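Local coordinates for protein lysine/ornithine decarboxylase (Vibrio vulnificus, PDB 2PLJ) that catalyses the pyridoxal-phosphate-dependent decarboxylation of lysine and ornithine, yielding the diamines cadaverine and putrescine, at residues H23-H31 and F399-V411. Sequence-based numbering, arbitrary orientation.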
# COMPACT_ATOMS: atom_id res chain seq x y z
N HIS A 23 -3.02 -7.43 14.28
CA HIS A 23 -1.62 -7.69 13.82
C HIS A 23 -0.56 -7.36 14.90
O HIS A 23 0.57 -7.01 14.59
CB HIS A 23 -1.32 -6.88 12.55
CG HIS A 23 -2.27 -7.13 11.42
ND1 HIS A 23 -3.21 -6.20 11.02
CD2 HIS A 23 -2.43 -8.19 10.60
CE1 HIS A 23 -3.92 -6.69 10.02
NE2 HIS A 23 -3.46 -7.89 9.74
N SER A 24 -0.93 -7.45 16.17
CA SER A 24 0.00 -7.06 17.23
C SER A 24 -0.26 -7.75 18.56
O SER A 24 -1.41 -8.03 18.91
CB SER A 24 0.00 -5.53 17.45
OG SER A 24 1.11 -5.11 18.27
N GLN A 25 0.81 -8.00 19.30
CA GLN A 25 0.67 -8.38 20.73
C GLN A 25 1.83 -7.87 21.55
O GLN A 25 2.86 -7.48 21.00
CB GLN A 25 0.54 -9.89 20.90
CG GLN A 25 1.76 -10.71 20.45
CD GLN A 25 1.51 -12.22 20.67
OE1 GLN A 25 1.48 -12.68 21.80
NE2 GLN A 25 1.31 -12.96 19.59
N SER A 26 1.65 -7.89 22.87
CA SER A 26 2.66 -7.38 23.80
C SER A 26 3.33 -8.46 24.62
O SER A 26 2.67 -9.43 25.02
CB SER A 26 2.02 -6.36 24.74
OG SER A 26 1.63 -5.18 24.04
N ILE A 27 4.63 -8.29 24.87
CA ILE A 27 5.34 -9.11 25.87
C ILE A 27 5.43 -8.27 27.12
O ILE A 27 6.19 -7.28 27.16
CB ILE A 27 6.76 -9.56 25.43
CG1 ILE A 27 6.68 -10.45 24.18
CG2 ILE A 27 7.48 -10.29 26.61
CD1 ILE A 27 8.06 -10.86 23.58
N PHE A 28 4.64 -8.64 28.12
CA PHE A 28 4.64 -7.93 29.40
C PHE A 28 5.48 -8.70 30.42
O PHE A 28 5.82 -8.19 31.48
CB PHE A 28 3.21 -7.81 29.92
CG PHE A 28 2.35 -6.86 29.13
CD1 PHE A 28 2.62 -5.47 29.16
CD2 PHE A 28 1.26 -7.32 28.40
CE1 PHE A 28 1.79 -4.57 28.45
CE2 PHE A 28 0.42 -6.44 27.70
CZ PHE A 28 0.70 -5.06 27.70
N ASP A 29 5.79 -9.95 30.09
CA ASP A 29 6.54 -10.81 31.00
C ASP A 29 7.41 -11.71 30.14
O ASP A 29 6.95 -12.77 29.68
CB ASP A 29 5.56 -11.62 31.87
CG ASP A 29 6.24 -12.69 32.73
OD1 ASP A 29 7.44 -12.99 32.53
OD2 ASP A 29 5.55 -13.25 33.60
N ILE A 30 8.64 -11.27 29.88
CA ILE A 30 9.63 -12.06 29.14
C ILE A 30 10.03 -13.34 29.90
O ILE A 30 10.56 -14.28 29.30
CB ILE A 30 10.90 -11.21 28.82
CG1 ILE A 30 11.77 -11.89 27.76
CG2 ILE A 30 11.70 -10.89 30.10
CD1 ILE A 30 11.27 -11.72 26.35
N HIS A 31 9.75 -13.37 31.20
CA HIS A 31 10.13 -14.46 32.14
C HIS A 31 11.59 -14.34 32.58
O HIS A 31 11.88 -13.95 33.72
CB HIS A 31 9.83 -15.88 31.61
CG HIS A 31 8.50 -16.00 30.93
ND1 HIS A 31 7.30 -16.02 31.61
CD2 HIS A 31 8.18 -16.11 29.61
CE1 HIS A 31 6.31 -16.13 30.75
NE2 HIS A 31 6.81 -16.18 29.53
N PHE A 399 -1.45 -12.19 1.55
CA PHE A 399 -0.34 -12.57 2.42
C PHE A 399 -0.54 -11.95 3.79
O PHE A 399 -0.97 -10.79 3.88
CB PHE A 399 1.02 -12.15 1.85
CG PHE A 399 1.63 -13.18 0.98
CD1 PHE A 399 2.22 -14.32 1.54
CD2 PHE A 399 1.55 -13.07 -0.41
CE1 PHE A 399 2.76 -15.32 0.73
CE2 PHE A 399 2.09 -14.07 -1.24
CZ PHE A 399 2.69 -15.20 -0.66
N LYS A 400 -0.24 -12.70 4.85
CA LYS A 400 -0.39 -12.21 6.24
C LYS A 400 0.57 -11.05 6.48
O LYS A 400 1.72 -11.06 5.99
CB LYS A 400 -0.17 -13.38 7.22
CG LYS A 400 0.07 -13.03 8.69
CD LYS A 400 1.60 -13.07 9.04
CE LYS A 400 1.89 -12.99 10.54
NZ LYS A 400 3.33 -12.60 10.78
N ARG A 401 0.09 -10.02 7.17
CA ARG A 401 0.93 -8.88 7.51
C ARG A 401 1.89 -9.33 8.62
O ARG A 401 1.55 -10.16 9.45
CB ARG A 401 0.08 -7.70 8.02
CG ARG A 401 -0.83 -7.09 6.94
CD ARG A 401 -1.42 -5.83 7.44
NE ARG A 401 -2.55 -5.38 6.63
CZ ARG A 401 -3.05 -4.14 6.70
NH1 ARG A 401 -2.49 -3.27 7.51
NH2 ARG A 401 -4.08 -3.77 5.94
N ALA A 402 3.07 -8.74 8.65
CA ALA A 402 3.95 -8.91 9.81
C ALA A 402 3.22 -8.58 11.10
O ALA A 402 2.45 -7.61 11.17
CB ALA A 402 5.16 -8.01 9.66
N GLN A 403 3.45 -9.40 12.12
CA GLN A 403 2.90 -9.16 13.45
C GLN A 403 3.87 -8.27 14.22
O GLN A 403 5.08 -8.53 14.27
CB GLN A 403 2.73 -10.49 14.19
CG GLN A 403 2.01 -10.30 15.52
CD GLN A 403 1.71 -11.58 16.28
OE1 GLN A 403 0.99 -11.53 17.28
NE2 GLN A 403 2.24 -12.72 15.82
N THR A 404 3.33 -7.23 14.85
CA THR A 404 4.15 -6.38 15.71
C THR A 404 4.22 -6.96 17.14
O THR A 404 3.20 -7.30 17.73
CB THR A 404 3.63 -4.92 15.71
OG1 THR A 404 3.81 -4.34 14.40
CG2 THR A 404 4.39 -4.05 16.71
N ILE A 405 5.43 -7.06 17.67
CA ILE A 405 5.62 -7.54 19.04
C ILE A 405 6.12 -6.35 19.88
O ILE A 405 7.20 -5.82 19.61
CB ILE A 405 6.65 -8.69 19.13
CG1 ILE A 405 6.32 -9.83 18.14
CG2 ILE A 405 6.68 -9.20 20.58
CD1 ILE A 405 4.93 -10.41 18.32
N ALA A 406 5.33 -5.94 20.88
CA ALA A 406 5.67 -4.73 21.66
C ALA A 406 6.43 -5.17 22.90
O ALA A 406 5.93 -6.00 23.71
CB ALA A 406 4.40 -3.96 22.06
N LEU A 407 7.60 -4.57 23.08
CA LEU A 407 8.52 -4.87 24.18
C LEU A 407 8.79 -3.66 25.08
O LEU A 407 8.80 -2.50 24.63
CB LEU A 407 9.88 -5.34 23.61
CG LEU A 407 9.86 -6.38 22.47
CD1 LEU A 407 11.24 -6.48 21.81
CD2 LEU A 407 9.43 -7.69 23.03
N ASN A 408 9.00 -3.94 26.38
CA ASN A 408 9.52 -2.93 27.30
C ASN A 408 8.57 -1.76 27.56
O ASN A 408 9.03 -0.68 27.97
CB ASN A 408 10.90 -2.40 26.87
CG ASN A 408 11.92 -3.51 26.69
OD1 ASN A 408 11.95 -4.49 27.46
ND2 ASN A 408 12.75 -3.39 25.65
N GLU A 409 7.26 -1.97 27.38
CA GLU A 409 6.31 -0.89 27.70
C GLU A 409 6.48 -0.40 29.14
O GLU A 409 6.57 0.82 29.38
CB GLU A 409 4.85 -1.28 27.47
CG GLU A 409 3.90 -0.07 27.72
CD GLU A 409 2.44 -0.38 27.48
OE1 GLU A 409 2.11 -1.48 27.01
OE2 GLU A 409 1.61 0.51 27.74
N PHE A 410 6.53 -1.35 30.07
CA PHE A 410 6.65 -0.98 31.47
C PHE A 410 8.07 -1.21 31.99
O PHE A 410 8.63 -2.29 31.81
CB PHE A 410 5.57 -1.67 32.30
CG PHE A 410 4.19 -1.29 31.87
CD1 PHE A 410 3.75 0.03 32.00
CD2 PHE A 410 3.34 -2.23 31.29
CE1 PHE A 410 2.47 0.40 31.55
CE2 PHE A 410 2.07 -1.87 30.86
CZ PHE A 410 1.64 -0.54 30.98
N VAL A 411 8.58 -0.15 32.63
CA VAL A 411 9.97 0.06 33.12
C VAL A 411 10.92 0.60 32.05
O VAL A 411 10.94 1.82 31.81
CB VAL A 411 10.60 -1.08 34.03
CG1 VAL A 411 9.79 -1.25 35.31
CG2 VAL A 411 10.80 -2.41 33.30
O HOH W 1 1.88 -4.97 12.69
O HOH W 2 -2.66 -10.02 8.02
O HOH W 3 3.34 -3.48 25.43
O HOH W 4 5.67 -4.44 26.62
O HOH W 5 8.80 -6.52 27.42
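Ile-27 rests its CD1 methyl against both Leu-407 CD2 and Ile-405 CG2, with CD1 3.5 Å from Leu-407 CD2, closer than carbons usually pack. Segments 23-31 and 399-411 illustrate how the two ends of a chain can be joined as parallel strands. Four backbone bonds link them: Thr-404 N to His-23 O, Gln-25 N to Thr-404 O, Ala-406 N to Gln-25 O and Ile-27 N to Ala-406 O. On the face of Gln-25 and Ile-405, Gln-25 turns CG into the crowded position between its backbone N and carbonyl carbon (chi1 63°), and the extended chain carries NE2 to Gln-403 OE1 at 2.7 Å. Gln-403 OE1 lies close to the plane of the Gln-25 amide, whereas NE2 is tilted 30° from the plane of the Gln-403 carbonyl.

The ends are looser and wetter. Exposed His-23 lays one ring face over Arg-401, with CD 3.8 Å from the ring centroid in a CH-pi contact, and a water joins His-23 NE2 to Arg-401 N; the guanidinium forms salt bridges with Asp-395 of its own chain and of the second subunit. At the other end, Phe-28 CE1 meets Phe-410 CE2 at 3.6 Å, while waters link Ile-27 O to the backbone N atoms of Asn-408 and Glu-409.

Strand 24-26 thus extends the mixed sheet of the beta-barrel domain that accompanies the beta/alpha barrel; strand 403-407 pairs in parallel along its other edge with strand 57-61, helix 40-53 packs through Phe-53 on the Gln-25 and Ile-405 face, and helix 91-100 brings Val-92 against Ser-26 and Ala-406.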